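Local structure of inactive dihydroorotase-like domain (Chaetomium thermophilum, 5NNL) at residues 183-187 with 203-207. The protein is an inactive dihydroorotase-like domain with the alpha/beta-barrel fold of the amidohydrolase superfamily. Numbering follows the deposited sequence. Where two conformers were deposited one is given.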
ATOM      1  N   SER A 183      -4.190  -7.748   7.615  1.00 28.14           N
ATOM      2  CA  SER A 183      -3.958  -9.186   7.526  1.00 26.80           C
ATOM      3  C   SER A 183      -3.348  -9.749   8.804  1.00 30.11           C
ATOM      4  O   SER A 183      -3.563 -10.923   9.125  1.00 28.41           O
ATOM      5  CB  SER A 183      -3.047  -9.504   6.341  1.00 27.65           C
ATOM      6  OG  SER A 183      -3.676  -9.217   5.106  1.00 32.63           O
ATOM      7  N   LEU A 184      -2.574  -8.944   9.535  1.00 30.76           N
ATOM      8  CA  LEU A 184      -1.923  -9.432  10.745  1.00 29.62           C
ATOM      9  C   LEU A 184      -2.847  -9.446  11.955  1.00 32.61           C
ATOM     10  O   LEU A 184      -2.520 -10.097  12.954  1.00 30.81           O
ATOM     11  CB  LEU A 184      -0.691  -8.580  11.063  1.00 28.42           C
ATOM     12  CG  LEU A 184       0.506  -8.672  10.111  1.00 30.40           C
ATOM     13  CD1 LEU A 184       1.678  -7.880  10.663  1.00 31.96           C
ATOM     14  CD2 LEU A 184       0.925 -10.117   9.856  1.00 33.50           C
ATOM     15  N   PHE A 185      -3.989  -8.761  11.891  1.00 33.85           N
ATOM     16  CA  PHE A 185      -4.869  -8.613  13.041  1.00 34.95           C
ATOM     17  C   PHE A 185      -6.305  -9.042  12.769  1.00 37.56           C
ATOM     18  O   PHE A 185      -7.148  -8.924  13.666  1.00 39.28           O
ATOM     19  CB  PHE A 185      -4.845  -7.159  13.525  1.00 33.33           C
ATOM     20  CG  PHE A 185      -3.470  -6.654  13.818  1.00 33.80           C
ATOM     21  CD1 PHE A 185      -2.874  -6.913  15.037  1.00 33.17           C
ATOM     22  CD2 PHE A 185      -2.766  -5.928  12.869  1.00 33.23           C
ATOM     23  CE1 PHE A 185      -1.606  -6.460  15.308  1.00 28.83           C
ATOM     24  CE2 PHE A 185      -1.493  -5.467  13.136  1.00 30.58           C
ATOM     25  CZ  PHE A 185      -0.913  -5.734  14.357  1.00 31.54           C
ATOM     26  N   LEU A 186      -6.604  -9.535  11.566  1.00 35.49           N
ATOM     27  CA  LEU A 186      -7.909 -10.088  11.226  1.00 35.13           C
ATOM     28  C   LEU A 186      -7.705 -11.374  10.441  1.00 36.50           C
ATOM     29  O   LEU A 186      -6.846 -11.433   9.556  1.00 32.82           O
ATOM     30  CB  LEU A 186      -8.752  -9.117  10.389  1.00 36.46           C
ATOM     31  CG  LEU A 186      -9.115  -7.775  11.020  1.00 36.66           C
ATOM     32  CD1 LEU A 186      -9.662  -6.846   9.955  1.00 39.11           C
ATOM     33  CD2 LEU A 186     -10.125  -7.950  12.139  1.00 39.59           C
ATOM     34  N   SER A 187      -8.505 -12.394  10.759  1.00 34.64           N
ATOM     35  CA  SER A 187      -8.411 -13.695  10.106  1.00 36.69           C
ATOM     36  C   SER A 187      -9.818 -14.228   9.846  1.00 41.22           C
ATOM     37  O   SER A 187     -10.821 -13.600  10.198  1.00 40.73           O
ATOM     38  CB  SER A 187      -7.602 -14.683  10.956  1.00 36.78           C
ATOM     39  OG  SER A 187      -8.366 -15.167  12.047  1.00 39.49           O
ATOM     40  N   GLN A 203      -2.168 -16.585   9.050  1.00 30.98           N
ATOM     41  CA  GLN A 203      -1.766 -15.402   9.804  1.00 32.55           C
ATOM     42  C   GLN A 203      -0.571 -15.703  10.704  1.00 33.59           C
ATOM     43  O   GLN A 203       0.349 -14.885  10.821  1.00 27.86           O
ATOM     44  CB  GLN A 203      -2.941 -14.888  10.631  1.00 32.83           C
ATOM     45  CG  GLN A 203      -2.731 -13.507  11.220  1.00 33.33           C
ATOM     46  CD  GLN A 203      -3.819 -13.137  12.205  1.00 32.63           C
ATOM     47  OE1 GLN A 203      -3.759 -13.504  13.376  1.00 36.09           O
ATOM     48  NE2 GLN A 203      -4.826 -12.419  11.734  1.00 34.16           N
ATOM     49  N   GLU A 204      -0.575 -16.870  11.349  1.00 33.24           N
ATOM     50  CA  GLU A 204       0.560 -17.249  12.189  0.51 35.51           C
ATOM     51  C   GLU A 204       1.821 -17.397  11.357  1.00 34.00           C
ATOM     52  O   GLU A 204       2.916 -17.008  11.791  1.00 33.81           O
ATOM     53  CB  GLU A 204       0.241 -18.551  12.925  0.51 39.63           C
ATOM     54  CG  GLU A 204       1.293 -18.979  13.940  0.51 43.24           C
ATOM     55  CD  GLU A 204       0.994 -20.339  14.546  0.51 45.64           C
ATOM     56  OE1 GLU A 204      -0.192 -20.625  14.816  0.51 52.19           O
ATOM     57  OE2 GLU A 204       1.946 -21.123  14.744  0.51 45.90           O
ATOM     58  N   ALA A 205       1.702 -17.966  10.153  1.00 30.50           N
ATOM     59  CA  ALA A 205       2.853 -18.064   9.268  1.00 30.69           C
ATOM     60  C   ALA A 205       3.394 -16.683   8.917  1.00 31.40           C
ATOM     61  O   ALA A 205       4.610 -16.512   8.768  1.00 30.80           O
ATOM     62  CB  ALA A 205       2.477 -18.835   8.003  1.00 33.19           C
ATOM     63  N   LEU A 206       2.516 -15.685   8.803  1.00 26.97           N
ATOM     64  CA  LEU A 206       2.966 -14.328   8.512  1.00 30.88           C
ATOM     65  C   LEU A 206       3.759 -13.750   9.681  1.00 31.22           C
ATOM     66  O   LEU A 206       4.828 -13.158   9.489  1.00 32.53           O
ATOM     67  CB  LEU A 206       1.768 -13.437   8.184  1.00 29.99           C
ATOM     68  CG  LEU A 206       0.958 -13.785   6.929  1.00 30.57           C
ATOM     69  CD1 LEU A 206      -0.218 -12.835   6.789  1.00 27.61           C
ATOM     70  CD2 LEU A 206       1.826 -13.748   5.678  1.00 27.51           C
ATOM     71  N   TRP A 207       3.243 -13.905  10.901  1.00 30.55           N
ATOM     72  CA  TRP A 207       3.960 -13.419  12.075  1.00 30.89           C
ATOM     73  C   TRP A 207       5.310 -14.102  12.233  1.00 32.76           C
ATOM     74  O   TRP A 207       6.264 -13.487  12.727  1.00 35.61           O
ATOM     75  CB  TRP A 207       3.109 -13.622  13.327  1.00 30.76           C
ATOM     76  CG  TRP A 207       2.079 -12.550  13.495  1.00 33.12           C
ATOM     77  CD1 TRP A 207       0.762 -12.608  13.142  1.00 33.05           C
ATOM     78  CD2 TRP A 207       2.291 -11.247  14.047  1.00 29.92           C
ATOM     79  NE1 TRP A 207       0.139 -11.417  13.443  1.00 33.20           N
ATOM     80  CE2 TRP A 207       1.058 -10.566  14.000  1.00 32.40           C
ATOM     81  CE3 TRP A 207       3.403 -10.591  14.579  1.00 32.70           C
ATOM     82  CZ2 TRP A 207       0.908  -9.259  14.466  1.00 32.04           C
ATOM     83  CZ3 TRP A 207       3.254  -9.296  15.040  1.00 36.11           C
ATOM     84  CH2 TRP A 207       2.015  -8.645  14.982  1.00 33.13           C
TER
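Trp207 NE1 donates to Leu184 O over 3.0 Å: the N-H...O angle is 159°, the oxygen lies in the indole plane, and the donor sits on a lone pair in the carbonyl plane. With the ring fixed at that edge, one face of its pyrrole part receives Leu184 CD2, a CH-pi contact 4.1 Å from the five-membered centroid and close to the ring normal. The benzo edge turns to Phe185 in an offset edge-to-face pair, planes at 83° and centroids of the six-membered rings 5.8 Å apart. The same methyl, Leu184 CD2, also packs 3.8 Å from Leu206 CB. Residues 183-187 come from the short, weakly bonded helix 181-185 and the loop after it, whereas 203-207 lies on helix 200-207; both belong to the connection from strand 175-180 to strand 215-217 of the alpha/beta barrel. Gln203, with CG anti to its own N (chi1 -168°) and an extended chain, reaches Ser183 O through NE2; at 3.3 Å, with the donor well above the carbonyl plane, this bond is less ideal. Gln203 NE2 also comes 3.1 Å from Leu186 O. Farther out, Arg254 makes a cation-pi contact with Trp207 and touches Phe185, while Ser187 OG accepts from Lys189 N in the loop that follows helix 181-185.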